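Local coordinates for protein L-ribulose 3-epimerase (Mesorhizobium loti, PDB 3VYL) that epimerises ketoses such as L-ribulose at carbon 3, using a TIM barrel that carries a manganese ion, at residues R22-T27 with A55-G60; F9-S14 with A268-A273; G71-A76 with E86-T91; D121-S126 with G163-E168. One frame throughout, in Å; residues are numbered along the deposited sequence.

Contact 1: residues R22-T27 with A55-G60; sequences RTLANT and ADLGLG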
loop_
_atom_site.group_PDB
_atom_site.type_symbol
_atom_site.label_atom_id
_atom_site.label_comp_id
_atom_site.label_asym_id
_atom_site.label_seq_id
_atom_site.Cartn_x
_atom_site.Cartn_y
_atom_site.Cartn_z
ATOM N N ARG A 22 -33.445 4.550 -20.577
ATOM C CA ARG A 22 -32.844 3.423 -19.866
ATOM C C ARG A 22 -31.604 3.834 -19.058
ATOM O O ARG A 22 -31.482 3.485 -17.881
ATOM C CB ARG A 22 -32.504 2.301 -20.845
ATOM C CG ARG A 22 -33.523 1.183 -20.843
ATOM C CD ARG A 22 -33.002 -0.030 -20.094
ATOM N NE ARG A 22 -34.010 -0.577 -19.185
ATOM C CZ ARG A 22 -33.898 -1.733 -18.532
ATOM N NH1 ARG A 22 -32.828 -2.505 -18.689
ATOM N NH2 ARG A 22 -34.870 -2.120 -17.724
ATOM N N THR A 23 -30.703 4.579 -19.693
ATOM C CA THR A 23 -29.508 5.082 -19.032
ATOM C C THR A 23 -29.879 5.718 -17.684
ATOM O O THR A 23 -29.341 5.347 -16.640
ATOM C CB THR A 23 -28.757 6.057 -19.960
ATOM O OG1 THR A 23 -28.347 5.350 -21.132
ATOM C CG2 THR A 23 -27.524 6.615 -19.303
ATOM N N LEU A 24 -30.834 6.639 -17.724
ATOM C CA LEU A 24 -31.339 7.330 -16.541
ATOM C C LEU A 24 -31.914 6.398 -15.470
ATOM O O LEU A 24 -31.550 6.497 -14.308
ATOM C CB LEU A 24 -32.376 8.378 -16.961
ATOM C CG LEU A 24 -31.898 9.785 -17.360
ATOM C CD1 LEU A 24 -30.467 9.821 -17.887
ATOM C CD2 LEU A 24 -32.861 10.431 -18.349
ATOM N N ALA A 25 -32.802 5.491 -15.852
ATOM C CA ALA A 25 -33.412 4.580 -14.879
ATOM C C ALA A 25 -32.383 3.630 -14.262
ATOM O O ALA A 25 -32.500 3.240 -13.085
ATOM C CB ALA A 25 -34.554 3.793 -15.516
ATOM N N ASN A 26 -31.389 3.246 -15.063
ATOM C CA ASN A 26 -30.310 2.401 -14.581
ATOM C C ASN A 26 -29.441 3.163 -13.585
ATOM O O ASN A 26 -29.150 2.648 -12.509
ATOM C CB ASN A 26 -29.492 1.832 -15.742
ATOM C CG ASN A 26 -30.220 0.720 -16.475
ATOM O OD1 ASN A 26 -31.442 0.600 -16.381
ATOM N ND2 ASN A 26 -29.476 -0.101 -17.205
ATOM N N THR A 27 -29.074 4.396 -13.933
ATOM C CA THR A 27 -28.383 5.302 -13.025
ATOM C C THR A 27 -29.040 5.351 -11.635
ATOM O O THR A 27 -28.364 5.158 -10.616
ATOM C CB THR A 27 -28.313 6.725 -13.607
ATOM O OG1 THR A 27 -27.651 6.694 -14.876
ATOM C CG2 THR A 27 -27.554 7.647 -12.683
ATOM N N ALA A 55 -34.209 16.152 -14.404
ATOM C CA ALA A 55 -34.657 16.841 -13.181
ATOM C C ALA A 55 -35.740 16.070 -12.413
ATOM O O ALA A 55 -35.704 16.029 -11.184
ATOM C CB ALA A 55 -35.109 18.263 -13.483
ATOM N N ASP A 56 -36.677 15.450 -13.131
ATOM C CA ASP A 56 -37.728 14.643 -12.501
ATOM C C ASP A 56 -37.172 13.463 -11.698
ATOM O O ASP A 56 -37.709 13.120 -10.632
ATOM C CB ASP A 56 -38.755 14.152 -13.535
ATOM C CG ASP A 56 -40.059 14.959 -13.511
ATOM O OD1 ASP A 56 -40.024 16.195 -13.736
ATOM O OD2 ASP A 56 -41.127 14.347 -13.274
ATOM N N LEU A 57 -36.104 12.850 -12.213
ATOM C CA LEU A 57 -35.423 11.754 -11.517
ATOM C C LEU A 57 -34.574 12.237 -10.335
ATOM O O LEU A 57 -34.232 11.453 -9.447
ATOM C CB LEU A 57 -34.552 10.944 -12.483
ATOM C CG LEU A 57 -34.997 9.598 -13.075
ATOM C CD1 LEU A 57 -36.126 8.956 -12.277
ATOM C CD2 LEU A 57 -35.370 9.728 -14.540
ATOM N N GLY A 58 -34.244 13.528 -10.324
ATOM C CA GLY A 58 -33.440 14.109 -9.251
ATOM C C GLY A 58 -31.955 14.011 -9.544
ATOM O O GLY A 58 -31.124 14.056 -8.648
ATOM N N LEU A 59 -31.626 13.878 -10.817
ATOM C CA LEU A 59 -30.253 13.734 -11.238
ATOM C C LEU A 59 -29.709 15.089 -11.642
ATOM O O LEU A 59 -30.459 15.958 -12.069
ATOM C CB LEU A 59 -30.191 12.757 -12.419
ATOM C CG LEU A 59 -30.014 11.236 -12.260
ATOM C CD1 LEU A 59 -30.394 10.682 -10.900
ATOM C CD2 LEU A 59 -30.743 10.487 -13.368
ATOM N N GLY A 60 -28.403 15.272 -11.475
ATOM C CA GLY A 60 -27.678 16.369 -12.121
ATOM C C GLY A 60 -27.061 15.838 -13.405
ATOM O O GLY A 60 -27.198 14.654 -13.735
#
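Leu57 and Leu59 reach across to Leu24, joining two outer helices of the TIM barrel. Helix 17-30 follows strand 4-7, and helix 47-57 follows strand 34-37. No hydrogen bond crosses between the two segments, and the contact is made by apolar groups. Leu57 comes first along the second segment, in the last turn of helix 47-57. Its CB points toward helix 17-30, and its CD2 branch meets CB of Leu24 at 4.1 Å. Leu57 also touches Arg28, one turn further along helix 17-30. Gly58 then ends the helix in a Schellman motif, with phi at 89°. A side chain at these backbone angles would press on the carbonyl oxygen of Leu57, which explains the glycine. The turn brings Leu59 round to the same helix. Here CG lies beside the backbone N and opposite the carbonyl carbon (chi1 -90°), and the CD2 branch does the touching. CD2 of Leu59 approaches CG of Leu24 at 4.2 Å. The same methyl is 4.3 Å from CG2 of Thr27, one turn on, and fits between the two residues. Ile54 of helix 47-57 also packs on Leu59. At Gly60 the chain enters strand 60-66 and bonds through its backbone to Asp33 and Ile35. Thr27 can offer CG2 to Leu59 while its hydroxyl turns back to its own helix. Its OG1 donates to the carbonyl O of Thr23 at 2.8 Å, from 43° out of the carbonyl plane, and that oxygen also accepts from N of Thr27.

Contact 2: residues F9-S14 with A268-A273; sequences FVWSAS and ALAKHA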
loop_
_atom_site.group_PDB
_atom_site.type_symbol
_atom_site.label_atom_id
_atom_site.label_comp_id
_atom_site.label_asym_id
_atom_site.label_seq_id
_atom_site.Cartn_x
_atom_site.Cartn_y
_atom_site.Cartn_z
ATOM N N PHE A 9 -21.859 6.006 -20.798
ATOM C CA PHE A 9 -21.323 4.923 -21.613
ATOM C C PHE A 9 -21.077 3.631 -20.853
ATOM O O PHE A 9 -20.704 2.640 -21.463
ATOM C CB PHE A 9 -20.063 5.357 -22.365
ATOM C CG PHE A 9 -20.302 6.405 -23.421
ATOM C CD1 PHE A 9 -21.592 6.808 -23.768
ATOM C CD2 PHE A 9 -19.228 6.974 -24.092
ATOM C CE1 PHE A 9 -21.802 7.771 -24.746
ATOM C CE2 PHE A 9 -19.432 7.936 -25.071
ATOM C CZ PHE A 9 -20.722 8.333 -25.398
ATOM N N VAL A 10 -21.268 3.640 -19.535
ATOM C CA VAL A 10 -21.325 2.397 -18.760
ATOM C C VAL A 10 -22.595 1.651 -19.165
ATOM O O VAL A 10 -22.641 0.422 -19.145
ATOM C CB VAL A 10 -21.373 2.660 -17.230
ATOM C CG1 VAL A 10 -21.625 1.369 -16.453
ATOM C CG2 VAL A 10 -20.100 3.341 -16.741
ATOM N N TRP A 11 -23.626 2.406 -19.533
ATOM C CA TRP A 11 -24.932 1.838 -19.852
ATOM C C TRP A 11 -25.166 1.665 -21.347
ATOM O O TRP A 11 -25.437 0.556 -21.804
ATOM C CB TRP A 11 -26.032 2.707 -19.255
ATOM C CG TRP A 11 -25.976 2.925 -17.759
ATOM C CD1 TRP A 11 -25.859 4.140 -17.087
ATOM C CD2 TRP A 11 -26.077 1.915 -16.696
ATOM N NE1 TRP A 11 -25.873 3.951 -15.734
ATOM C CE2 TRP A 11 -26.007 2.642 -15.434
ATOM C CE3 TRP A 11 -26.218 0.537 -16.671
ATOM C CZ2 TRP A 11 -26.072 2.001 -14.212
ATOM C CZ3 TRP A 11 -26.283 -0.101 -15.430
ATOM C CH2 TRP A 11 -26.215 0.620 -14.229
ATOM N N SER A 12 -25.078 2.766 -22.101
ATOM C CA SER A 12 -25.327 2.779 -23.544
ATOM C C SER A 12 -24.612 3.935 -24.241
ATOM O O SER A 12 -24.398 4.987 -23.646
ATOM C CB SER A 12 -26.826 2.871 -23.832
ATOM O OG SER A 12 -27.064 3.277 -25.178
ATOM N N ALA A 13 -24.257 3.734 -25.507
ATOM C CA ALA A 13 -23.605 4.776 -26.303
ATOM C C ALA A 13 -24.598 5.386 -27.273
ATOM O O ALA A 13 -24.256 6.276 -28.053
ATOM C CB ALA A 13 -22.409 4.212 -27.059
ATOM N N SER A 14 -25.833 4.906 -27.211
ATOM C CA SER A 14 -26.853 5.328 -28.151
ATOM C C SER A 14 -27.586 6.566 -27.669
ATOM O O SER A 14 -27.743 6.768 -26.465
ATOM C CB SER A 14 -27.854 4.202 -28.402
ATOM O OG SER A 14 -29.099 4.741 -28.823
ATOM N N ALA A 268 -24.376 -4.796 -11.848
ATOM C CA ALA A 268 -23.519 -5.259 -10.764
ATOM C C ALA A 268 -22.330 -4.308 -10.620
ATOM O O ALA A 268 -22.042 -3.812 -9.536
ATOM C CB ALA A 268 -23.048 -6.681 -11.017
ATOM N N LEU A 269 -21.677 -4.038 -11.747
ATOM C CA LEU A 269 -20.578 -3.107 -11.817
ATOM C C LEU A 269 -20.939 -1.755 -11.201
ATOM O O LEU A 269 -20.179 -1.228 -10.389
ATOM C CB LEU A 269 -20.111 -2.945 -13.270
ATOM C CG LEU A 269 -19.007 -1.912 -13.496
ATOM C CD1 LEU A 269 -17.637 -2.535 -13.262
ATOM C CD2 LEU A 269 -19.112 -1.295 -14.878
ATOM N N ALA A 270 -22.090 -1.196 -11.568
ATOM C CA ALA A 270 -22.467 0.132 -11.066
ATOM C C ALA A 270 -22.798 0.144 -9.563
ATOM O O ALA A 270 -22.244 0.953 -8.810
ATOM C CB ALA A 270 -23.604 0.716 -11.883
ATOM N N LYS A 271 -23.685 -0.755 -9.136
ATOM C CA LYS A 271 -24.014 -0.905 -7.719
ATOM C C LYS A 271 -22.745 -1.062 -6.880
ATOM O O LYS A 271 -22.616 -0.445 -5.814
ATOM C CB LYS A 271 -24.925 -2.114 -7.479
ATOM C CG LYS A 271 -26.387 -1.938 -7.871
ATOM C CD LYS A 271 -27.220 -3.103 -7.342
ATOM C CE LYS A 271 -28.627 -3.129 -7.929
ATOM N NZ LYS A 271 -29.466 -1.958 -7.551
ATOM N N HIS A 272 -21.814 -1.884 -7.365
ATOM C CA HIS A 272 -20.530 -2.100 -6.685
ATOM C C HIS A 272 -19.720 -0.832 -6.612
ATOM O O HIS A 272 -19.159 -0.495 -5.567
ATOM C CB HIS A 272 -19.730 -3.181 -7.388
ATOM C CG HIS A 272 -18.355 -3.392 -6.812
ATOM N ND1 HIS A 272 -17.291 -2.642 -7.177
ATOM C CD2 HIS A 272 -17.886 -4.311 -5.882
ATOM C CE1 HIS A 272 -16.206 -3.070 -6.516
ATOM N NE2 HIS A 272 -16.572 -4.090 -5.727
ATOM N N ALA A 273 -19.658 -0.111 -7.720
ATOM C CA ALA A 273 -18.911 1.127 -7.758
ATOM C C ALA A 273 -19.535 2.134 -6.808
ATOM O O ALA A 273 -18.827 2.939 -6.200
ATOM C CB ALA A 273 -18.860 1.677 -9.170
#
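Trp11 sets the far end of its indole against Ala270 on helix 266-292. CH2 of Trp11 lies 3.5 Å from CB of Ala270, and CZ2 of Trp11 is 3.6 Å from the same methyl. The methyl comes at the ring obliquely. The short side chain of Ala270 lets the large ring come close to the helix. Beside this pair, CG1 of Val10 touches CD2 of Leu269 at 4.0 Å, and the two side chains cross obliquely. CG1 is the Val10 branch anti to the backbone N (chi1 172°), and this torsion turns it to the helix. The contact is buried and apolar, and no hydrogen bond joins the segments.

Further along the loop, Ser12 forms an ST turn. Its OG accepts from N of Ser14 at 2.9 Å, with an N-H...O angle of 161°, and is also bonded to Glu19 of helix 17-30. The manganese site is not far off. The side chain of Val10 is about 6 Å from that of Glu241, a manganese ligand, and about 11 Å from the metal itself.

The contact joins the loop after the first barrel strand to the helix that follows the last one, where the TIM barrel closes. That loop lies between helix 17-30 and helix 266-292, while Leu269 also rests on Phe240 of strand 238-240.

Contact 3: residues G71-A76 with E86-T91; sequences GDISSA and EILNQT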
loop_
_atom_site.group_PDB
_atom_site.type_symbol
_atom_site.label_atom_id
_atom_site.label_comp_id
_atom_site.label_asym_id
_atom_site.label_seq_id
_atom_site.Cartn_x
_atom_site.Cartn_y
_atom_site.Cartn_z
ATOM N N GLY A 71 -10.873 18.794 -34.952
ATOM C CA GLY A 71 -11.134 19.989 -34.211
ATOM C C GLY A 71 -10.159 20.317 -33.117
ATOM O O GLY A 71 -10.576 20.697 -32.080
ATOM N N ASP A 72 -8.870 20.183 -33.324
ATOM C CA ASP A 72 -7.953 20.491 -32.267
ATOM C C ASP A 72 -7.589 21.960 -32.153
ATOM O O ASP A 72 -6.892 22.504 -32.968
ATOM C CB ASP A 72 -6.696 19.685 -32.469
ATOM C CG ASP A 72 -5.716 19.904 -31.396
ATOM O OD1 ASP A 72 -5.905 20.841 -30.648
ATOM O OD2 ASP A 72 -4.765 19.157 -31.285
ATOM N N ILE A 73 -7.973 22.549 -31.044
ATOM C CA ILE A 73 -7.820 23.962 -30.766
ATOM C C ILE A 73 -6.401 24.396 -30.528
ATOM O O ILE A 73 -6.143 25.551 -30.373
ATOM C CB ILE A 73 -8.662 24.421 -29.571
ATOM C CG1 ILE A 73 -8.257 23.717 -28.304
ATOM C CG2 ILE A 73 -10.106 24.111 -29.793
ATOM C CD1 ILE A 73 -9.090 24.157 -27.150
ATOM N N SER A 74 -5.504 23.449 -30.398
ATOM C CA SER A 74 -4.095 23.730 -30.326
ATOM C C SER A 74 -3.406 23.715 -31.658
ATOM O O SER A 74 -2.275 24.047 -31.735
ATOM C CB SER A 74 -3.433 22.716 -29.421
ATOM O OG SER A 74 -3.876 21.436 -29.743
ATOM N N SER A 75 -4.113 23.348 -32.689
ATOM C CA SER A 75 -3.513 23.246 -33.980
ATOM C C SER A 75 -3.090 24.561 -34.583
ATOM O O SER A 75 -3.711 25.569 -34.380
ATOM C CB SER A 75 -4.464 22.557 -34.913
ATOM O OG SER A 75 -3.922 22.581 -36.191
ATOM N N ALA A 76 -2.002 24.533 -35.318
ATOM C CA ALA A 76 -1.549 25.663 -36.091
ATOM C C ALA A 76 -2.532 25.989 -37.183
ATOM O O ALA A 76 -2.710 27.130 -37.527
ATOM C CB ALA A 76 -0.194 25.395 -36.663
ATOM N N GLU A 86 -15.860 25.920 -32.257
ATOM C CA GLU A 86 -17.281 25.722 -32.563
ATOM C C GLU A 86 -17.868 24.471 -31.904
ATOM O O GLU A 86 -19.049 24.466 -31.532
ATOM C CB GLU A 86 -17.551 25.752 -34.081
ATOM C CG GLU A 86 -19.035 25.700 -34.490
ATOM C CD GLU A 86 -19.897 26.835 -33.918
ATOM O OE1 GLU A 86 -19.362 27.922 -33.573
ATOM O OE2 GLU A 86 -21.134 26.641 -33.828
ATOM N N ILE A 87 -17.057 23.421 -31.757
ATOM C CA ILE A 87 -17.495 22.229 -31.019
ATOM C C ILE A 87 -17.653 22.573 -29.533
ATOM O O ILE A 87 -18.629 22.164 -28.892
ATOM C CB ILE A 87 -16.545 21.024 -31.207
ATOM C CG1 ILE A 87 -16.701 20.444 -32.619
ATOM C CG2 ILE A 87 -16.840 19.938 -30.171
ATOM C CD1 ILE A 87 -15.487 19.695 -33.121
ATOM N N LEU A 88 -16.696 23.338 -29.006
ATOM C CA LEU A 88 -16.742 23.815 -27.625
ATOM C C LEU A 88 -18.005 24.630 -27.328
ATOM O O LEU A 88 -18.733 24.331 -26.365
ATOM C CB LEU A 88 -15.481 24.624 -27.308
ATOM C CG LEU A 88 -14.320 23.993 -26.528
ATOM C CD1 LEU A 88 -14.254 22.478 -26.646
ATOM C CD2 LEU A 88 -13.010 24.625 -26.965
ATOM N N ASN A 89 -18.265 25.637 -28.170
ATOM C CA ASN A 89 -19.428 26.521 -28.023
ATOM C C ASN A 89 -20.749 25.757 -28.046
ATOM O O ASN A 89 -21.679 26.073 -27.292
ATOM C CB ASN A 89 -19.433 27.606 -29.101
ATOM C CG ASN A 89 -18.401 28.693 -28.853
ATOM O OD1 ASN A 89 -18.147 29.093 -27.714
ATOM N ND2 ASN A 89 -17.811 29.195 -29.930
ATOM N N GLN A 90 -20.819 24.741 -28.902
ATOM C CA GLN A 90 -22.021 23.931 -29.019
ATOM C C GLN A 90 -22.225 23.082 -27.767
ATOM O O GLN A 90 -23.329 23.007 -27.233
ATOM C CB GLN A 90 -21.942 23.065 -30.275
ATOM C CG GLN A 90 -23.294 22.714 -30.877
ATOM C CD GLN A 90 -23.173 22.032 -32.232
ATOM O OE1 GLN A 90 -22.155 22.166 -32.923
ATOM N NE2 GLN A 90 -24.213 21.295 -32.619
ATOM N N THR A 91 -21.145 22.470 -27.290
ATOM C CA THR A 91 -21.167 21.641 -26.080
ATOM C C THR A 91 -21.625 22.423 -24.845
ATOM O O THR A 91 -22.331 21.889 -23.983
ATOM C CB THR A 91 -19.780 21.009 -25.814
ATOM O OG1 THR A 91 -19.292 20.405 -27.019
ATOM C CG2 THR A 91 -19.857 19.944 -24.711
#
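Ile73 projects from the loop before helix 78-98, a beta-alpha connection of the TIM barrel, and packs on Leu88, two turns and more into that helix. Its CB points toward the helix and carries two branches. The shorter one, CG2, lies beside the backbone N and meets CD2 of Leu88 at 4.1 Å. The longer one starts at CG1, which sits between the backbone N and the carbonyl carbon (chi1 62°). From there the chain is extended, and its tip, CD1, comes to 4.0 Å from the same CD2 of Leu88. One leucine methyl is therefore met by both branches of the isoleucine. The two side chains cross at about a right angle.

A looser touch lies two residues earlier. CA of Gly71 is 4.5 Å from CD1 of Ile87. A CB on Gly71 would point toward the helix and run into that methyl, so the absence of a side chain suits the site. Between segments there is no hydrogen bond. The loop holds its own shape with a type I beta turn from Asp72 to Ser75, closed by N of Ser75 and O of Asp72 at 2.9 Å. On the helix, O of Ile87 accepts twice from Thr91. OG1 of Thr91 reaches it at 2.7 Å and the backbone N of Thr91 at 3.0 Å, from opposite faces of the carbonyl plane.

The loop follows strand 60-66 and folds back over helix 78-98. Ile87 leans on Ile65 of that strand, whereas Ile73 touches Leu130 and Leu88 touches Val133 of helix 120-139.

Contact 4: residues D121-S126 with G163-E168; sequences DQWNRS and GLAFIE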
loop_
_atom_site.group_PDB
_atom_site.type_symbol
_atom_site.label_atom_id
_atom_site.label_comp_id
_atom_site.label_asym_id
_atom_site.label_seq_id
_atom_site.Cartn_x
_atom_site.Cartn_y
_atom_site.Cartn_z
ATOM N N ASP A 121 4.110 26.912 -28.656
ATOM C CA ASP A 121 3.084 27.589 -29.441
ATOM C C ASP A 121 1.762 26.845 -29.362
ATOM O O ASP A 121 0.701 27.473 -29.291
ATOM C CB ASP A 121 3.520 27.760 -30.895
ATOM C CG ASP A 121 4.754 28.628 -31.035
ATOM O OD1 ASP A 121 5.059 29.413 -30.096
ATOM O OD2 ASP A 121 5.412 28.519 -32.100
ATOM N N GLN A 122 1.829 25.512 -29.368
ATOM C CA GLN A 122 0.637 24.680 -29.171
ATOM C C GLN A 122 0.010 25.018 -27.820
ATOM O O GLN A 122 -1.194 25.275 -27.733
ATOM C CB GLN A 122 1.003 23.193 -29.238
ATOM C CG GLN A 122 -0.165 22.221 -29.101
ATOM C CD GLN A 122 0.282 20.840 -28.664
ATOM O OE1 GLN A 122 1.475 20.586 -28.502
ATOM N NE2 GLN A 122 -0.675 19.946 -28.453
ATOM N N TRP A 123 0.851 25.033 -26.785
ATOM C CA TRP A 123 0.459 25.427 -25.430
ATOM C C TRP A 123 -0.249 26.761 -25.408
ATOM O O TRP A 123 -1.405 26.850 -24.978
ATOM C CB TRP A 123 1.694 25.458 -24.526
ATOM C CG TRP A 123 1.407 25.665 -23.059
ATOM C CD1 TRP A 123 1.116 26.860 -22.410
ATOM C CD2 TRP A 123 1.397 24.647 -22.000
ATOM N NE1 TRP A 123 0.924 26.656 -21.070
ATOM C CE2 TRP A 123 1.075 25.351 -20.757
ATOM C CE3 TRP A 123 1.607 23.270 -21.961
ATOM C CZ2 TRP A 123 0.986 24.690 -19.539
ATOM C CZ3 TRP A 123 1.507 22.614 -20.729
ATOM C CH2 TRP A 123 1.201 23.309 -19.550
ATOM N N ASN A 124 0.434 27.804 -25.893
ATOM C CA ASN A 124 -0.107 29.171 -25.881
ATOM C C ASN A 124 -1.428 29.321 -26.666
ATOM O O ASN A 124 -2.359 29.982 -26.190
ATOM C CB ASN A 124 0.950 30.197 -26.340
ATOM C CG ASN A 124 2.219 30.188 -25.474
ATOM O OD1 ASN A 124 2.181 29.951 -24.255
ATOM N ND2 ASN A 124 3.356 30.451 -26.112
ATOM N N ARG A 125 -1.510 28.693 -27.842
ATOM C CA ARG A 125 -2.732 28.718 -28.659
ATOM C C ARG A 125 -3.936 28.200 -27.880
ATOM O O ARG A 125 -4.973 28.871 -27.795
ATOM C CB ARG A 125 -2.568 27.891 -29.943
ATOM C CG ARG A 125 -1.709 28.520 -31.027
ATOM C CD ARG A 125 -1.886 27.806 -32.366
ATOM N NE ARG A 125 -1.165 26.530 -32.443
ATOM C CZ ARG A 125 0.110 26.390 -32.803
ATOM N NH1 ARG A 125 0.842 27.440 -33.114
ATOM N NH2 ARG A 125 0.659 25.188 -32.835
ATOM N N SER A 126 -3.780 27.005 -27.314
ATOM C CA SER A 126 -4.834 26.354 -26.538
ATOM C C SER A 126 -5.266 27.214 -25.347
ATOM O O SER A 126 -6.464 27.407 -25.103
ATOM C CB SER A 126 -4.373 24.970 -26.066
ATOM O OG SER A 126 -5.468 24.224 -25.556
ATOM N N GLY A 163 -1.513 21.185 -15.664
ATOM C CA GLY A 163 -2.821 21.811 -15.751
ATOM C C GLY A 163 -2.818 23.124 -15.011
ATOM O O GLY A 163 -3.210 24.145 -15.566
ATOM N N LEU A 164 -2.359 23.081 -13.758
ATOM C CA LEU A 164 -2.184 24.262 -12.905
ATOM C C LEU A 164 -1.460 25.391 -13.631
ATOM O O LEU A 164 -1.963 26.507 -13.691
ATOM C CB LEU A 164 -1.428 23.871 -11.638
ATOM C CG LEU A 164 -2.135 23.587 -10.307
ATOM C CD1 LEU A 164 -3.651 23.457 -10.409
ATOM C CD2 LEU A 164 -1.531 22.362 -9.643
ATOM N N ALA A 165 -0.297 25.082 -14.196
ATOM C CA ALA A 165 0.476 26.024 -14.998
ATOM C C ALA A 165 -0.317 26.497 -16.200
ATOM O O ALA A 165 -0.379 27.698 -16.487
ATOM C CB ALA A 165 1.775 25.386 -15.465
ATOM N N PHE A 166 -0.918 25.545 -16.908
ATOM C CA PHE A 166 -1.728 25.868 -18.070
ATOM C C PHE A 166 -2.852 26.838 -17.698
ATOM O O PHE A 166 -3.005 27.867 -18.345
ATOM C CB PHE A 166 -2.288 24.602 -18.712
ATOM C CG PHE A 166 -3.057 24.856 -19.967
ATOM C CD1 PHE A 166 -2.399 24.948 -21.195
ATOM C CD2 PHE A 166 -4.436 25.009 -19.931
ATOM C CE1 PHE A 166 -3.107 25.176 -22.363
ATOM C CE2 PHE A 166 -5.147 25.236 -21.095
ATOM C CZ PHE A 166 -4.477 25.320 -22.310
ATOM N N ILE A 167 -3.618 26.503 -16.658
ATOM C CA ILE A 167 -4.682 27.367 -16.163
ATOM C C ILE A 167 -4.139 28.758 -15.837
ATOM O O ILE A 167 -4.707 29.774 -16.258
ATOM C CB ILE A 167 -5.368 26.767 -14.926
ATOM C CG1 ILE A 167 -6.200 25.545 -15.332
ATOM C CG2 ILE A 167 -6.235 27.820 -14.248
ATOM C CD1 ILE A 167 -6.921 24.864 -14.190
ATOM N N GLU A 168 -3.022 28.783 -15.112
ATOM C CA GLU A 168 -2.306 30.006 -14.787
ATOM C C GLU A 168 -2.149 30.869 -16.036
ATOM O O GLU A 168 -2.463 32.055 -16.010
ATOM C CB GLU A 168 -0.936 29.643 -14.221
ATOM C CG GLU A 168 -0.411 30.534 -13.114
ATOM C CD GLU A 168 0.790 29.913 -12.411
ATOM O OE1 GLU A 168 1.769 30.649 -12.126
ATOM O OE2 GLU A 168 0.762 28.684 -12.151
#
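NE1 of Trp123 is hydrogen-bonded to OD2 of Asp169, while CD1 of Phe166 lies 3.7 Å from the same nitrogen. Asp169 belongs to helix 160-170, as does Phe166, so one helix holds the indole by a polar bond and by an aromatic contact. Trp123 and Phe166 form a T-shaped stack. The edge of the phenylalanine, led by CD1, points at one face of the indole near its rim. The five-membered ring of Trp123 and the ring of Phe166 have centroids 5.1 Å apart, and their planes meet at 74°. Both side chains have CG anti to the backbone N. This sends them past each other in opposite directions, each toward the other's helix. The indole reaches the backbone of that helix: CZ2 of Trp123 lies 3.3 Å from CA of Phe166. It is 4.0 Å from the carbonyl carbon of Ala165, which sits at the edge of the ring system. CZ2 also meets CB of Ala165 at 4.2 Å.

The far end of Phe166 rests on the next turn of helix 120-139. Its CZ is 3.6 Å from OG of Ser126, a hydroxyl that bonds to O of Ser108. With an alanine here instead of Trp123, Asp169 is likely to lose this donor and the Phe166 edge the ring face it meets. Lys296 and Arg294 of another subunit pack on Trp123 and Ala165.

The axes of the two short helix segments come within 10.6 Å, and their N-to-C directions differ by 59°. Aromatic packing here joins neighbouring outer helices of a TIM barrel, those after strands 102-104 and 143-147.

All four contacts belong to one eight-stranded parallel barrel. Contact 2 pairs early and late parts of the chain; contacts 1, 3 and 4 follow one another in the sequence between its segments. Contacts 1 and 2 have centres 13 Å apart and touch where Trp11 lies against Thr23, Asn26 and Thr27 of helix 17-30. Contacts 3 and 4 have centres 15 Å apart and meet through a probable hydrogen bond from NE of Arg125 to O of Ser74. The centres of contacts 1 and 4 are 36 Å apart, and contact 4 lies across the chain's centre from contacts 1 and 2. The contacts thus tie outer helices and loops around the barrel that holds the manganese.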